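Local coordinates for peptidoglycan D,D-transpeptidase FtsI (Burkholderia pseudomallei, PDB 6HZI), which probably cross-links peptidoglycan stem peptides as a penicillin-binding D,D-transpeptidase of the serine beta-lactamase superfamily, at residues S12-Q15 with Y16-T20. Sequence-based numbering, arbitrary orientation.
Sequences SKIQ and YITYT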
ATOM      1  N   SER A  12      -5.521  22.650   3.440  1.00 31.14           N
ATOM      2  CA  SER A  12      -4.811  23.460   2.418  1.00 35.05           C
ATOM      3  C   SER A  12      -3.282  23.247   2.466  1.00 36.77           C
ATOM      4  O   SER A  12      -2.748  23.095   1.376  1.00 35.85           O
ATOM      5  CB  SER A  12      -5.196  24.928   2.469  1.00 31.61           C
ATOM      6  OG  SER A  12      -4.612  25.528   3.594  1.00 39.27           O
ATOM      7  N   LYS A  13      -2.600  23.248   3.630  1.00 38.00           N
ATOM      8  CA  LYS A  13      -1.115  23.095   3.715  1.00 42.16           C
ATOM      9  C   LYS A  13      -0.706  21.715   3.166  1.00 38.59           C
ATOM     10  O   LYS A  13       0.225  21.592   2.379  1.00 36.67           O
ATOM     11  CB  LYS A  13      -0.597  23.184   5.153  1.00 44.68           C
ATOM     12  CG  LYS A  13      -0.667  24.553   5.806  1.00 64.26           C
ATOM     13  CD  LYS A  13      -0.243  24.565   7.293  1.00 83.47           C
ATOM     14  CE  LYS A  13      -0.594  25.855   8.020  1.00 83.59           C
ATOM     15  NZ  LYS A  13      -0.297  25.745   9.469  1.00 86.53           N
ATOM     16  N   ILE A  14      -1.357  20.676   3.641  1.00 35.75           N
ATOM     17  CA  ILE A  14      -1.009  19.274   3.287  1.00 35.13           C
ATOM     18  C   ILE A  14      -1.355  19.046   1.817  1.00 31.38           C
ATOM     19  O   ILE A  14      -0.587  18.389   1.113  1.00 35.56           O
ATOM     20  CB  ILE A  14      -1.691  18.300   4.263  1.00 35.97           C
ATOM     21  CG1 ILE A  14      -1.232  18.617   5.691  1.00 35.15           C
ATOM     22  CG2 ILE A  14      -1.405  16.855   3.878  1.00 36.93           C
ATOM     23  CD1 ILE A  14      -2.119  18.005   6.727  1.00 39.61           C
ATOM     24  N   GLN A  15      -2.441  19.635   1.356  1.00 32.58           N
ATOM     25  CA  GLN A  15      -2.869  19.524  -0.048  1.00 35.32           C
ATOM     26  C   GLN A  15      -1.771  20.182  -0.879  1.00 35.47           C
ATOM     27  O   GLN A  15      -1.360  19.585  -1.890  1.00 33.67           O
ATOM     28  CB  GLN A  15      -4.265  20.119  -0.279  1.00 33.36           C
ATOM     29  CG  GLN A  15      -4.730  20.040  -1.727  1.00 33.73           C
ATOM     30  CD  GLN A  15      -5.419  18.752  -2.102  1.00 41.26           C
ATOM     31  OE1 GLN A  15      -5.414  17.795  -1.300  1.00 32.38           O
ATOM     32  NE2 GLN A  15      -6.007  18.738  -3.322  1.00 31.73           N
ATOM     33  N   TYR A  16      -1.282  21.345  -0.459  1.00 35.62           N
ATOM     34  CA  TYR A  16      -0.272  22.065  -1.272  1.00 34.24           C
ATOM     35  C   TYR A  16       1.030  21.254  -1.286  1.00 33.02           C
ATOM     36  O   TYR A  16       1.584  20.977  -2.370  1.00 34.84           O
ATOM     37  CB  TYR A  16      -0.048  23.501  -0.804  1.00 35.18           C
ATOM     38  CG  TYR A  16       0.930  24.216  -1.703  1.00 39.21           C
ATOM     39  CD1 TYR A  16       0.590  24.496  -3.024  1.00 36.61           C
ATOM     40  CD2 TYR A  16       2.202  24.531  -1.269  1.00 34.96           C
ATOM     41  CE1 TYR A  16       1.499  25.060  -3.896  1.00 38.76           C
ATOM     42  CE2 TYR A  16       3.118  25.105  -2.134  1.00 40.07           C
ATOM     43  CZ  TYR A  16       2.763  25.380  -3.445  1.00 40.84           C
ATOM     44  OH  TYR A  16       3.632  25.973  -4.308  1.00 40.14           O
ATOM     45  N   ILE A  17       1.489  20.855  -0.109  1.00 32.83           N
ATOM     46  CA  ILE A  17       2.665  19.966   0.055  1.00 34.15           C
ATOM     47  C   ILE A  17       2.521  18.741  -0.847  1.00 37.41           C
ATOM     48  O   ILE A  17       3.545  18.276  -1.393  1.00 32.99           O
ATOM     49  CB  ILE A  17       2.762  19.496   1.501  1.00 36.27           C
ATOM     50  CG1 ILE A  17       3.394  20.580   2.372  1.00 35.14           C
ATOM     51  CG2 ILE A  17       3.487  18.150   1.557  1.00 36.59           C
ATOM     52  CD1 ILE A  17       3.273  20.279   3.870  1.00 35.72           C
ATOM     53  N   THR A  18       1.306  18.188  -0.943  1.00 37.47           N
ATOM     54  CA  THR A  18       1.072  16.926  -1.693  1.00 35.27           C
ATOM     55  C   THR A  18       1.174  17.279  -3.187  1.00 36.47           C
ATOM     56  O   THR A  18       1.845  16.568  -3.966  1.00 37.23           O
ATOM     57  CB  THR A  18      -0.241  16.252  -1.251  1.00 32.71           C
ATOM     58  OG1 THR A  18      -0.246  15.894   0.140  1.00 31.75           O
ATOM     59  CG2 THR A  18      -0.492  14.991  -2.037  1.00 34.58           C
ATOM     60  N   TYR A  19       0.536  18.366  -3.597  1.00 34.22           N
ATOM     61  CA  TYR A  19       0.570  18.847  -4.999  1.00 37.84           C
ATOM     62  C   TYR A  19       1.983  19.203  -5.461  1.00 37.46           C
ATOM     63  O   TYR A  19       2.284  18.796  -6.555  1.00 36.15           O
ATOM     64  CB  TYR A  19      -0.302  20.078  -5.157  1.00 37.88           C
ATOM     65  CG  TYR A  19      -0.255  20.769  -6.490  1.00 39.85           C
ATOM     66  CD1 TYR A  19      -1.120  20.393  -7.516  1.00 42.45           C
ATOM     67  CD2 TYR A  19       0.517  21.904  -6.674  1.00 34.54           C
ATOM     68  CE1 TYR A  19      -1.185  21.103  -8.709  1.00 35.20           C
ATOM     69  CE2 TYR A  19       0.461  22.620  -7.856  1.00 32.39           C
ATOM     70  CZ  TYR A  19      -0.382  22.211  -8.877  1.00 36.45           C
ATOM     71  OH  TYR A  19      -0.466  22.906 -10.045  1.00 35.24           O
ATOM     72  N   THR A  20       2.806  19.931  -4.697  1.00 36.55           N
ATOM     73  CA  THR A  20       4.157  20.341  -5.197  1.00 41.78           C
ATOM     74  C   THR A  20       5.006  19.076  -5.387  1.00 42.66           C
ATOM     75  O   THR A  20       5.639  18.920  -6.430  1.00 48.33           O
ATOM     76  CB  THR A  20       4.860  21.346  -4.279  1.00 39.40           C
ATOM     77  OG1 THR A  20       4.840  20.739  -2.993  1.00 50.25           O
ATOM     78  CG2 THR A  20       4.149  22.680  -4.188  1.00 49.65           C
TER
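The carbonyl oxygen of I14 is gripped twice by T18, one turn further along the helix. T18 N donates the ordinary i to i+4 backbone bond to I14 O over 2.8 Å, somewhat bent at the hydrogen (138°). The hydroxyl adds a second bond, T18 OG1 to I14 O at 2.7 Å, entering from above the carbonyl plane, on the face opposite to the one T18 N uses. A chi1 of -61° sets OG1 beside its own backbone N and anti to the carbonyl carbon, turning the hydroxyl back onto the preceding turn. T18 OG1 also pairs with S48 OG, so the buried hydroxyl has two hydrogen-bond partners. The methyl CG2 of I14 lies 4.0 Å from OG1 of T18, the two side chains running aslant to each other.

Backbone bonds continue the alpha-helical pattern around this pair. Y16 N reaches S12 O, Y19 N reaches Q15 O, and I17 N meets K13 O at 2.9 Å in a nearly straight bond (173°). I17 folds its CG1 branch back beside that last bond, bringing CG1 to 3.3 Å from K13 O. Farther along, T20 CG2 sits over one face of the Y16 ring, displaced toward its rim. Q15 bends at chi2, and its OE1 accepts from L49 N, tying the helix to the edge strand of the sheet.

The arrangement forms the opening turns of helix 12-28, which lies against the central antiparallel sheet of the transpeptidase domain, with I14 and T18 buried and S12, K13 and Y16 exposed. I14 and T18 pack on strands 33-40 and 46-52, and Q15 rests on S48 and V50 of the latter. I14 also touches T321 of helix 310-324, the last one modelled, against which I17 packs through D320, T321 and A324.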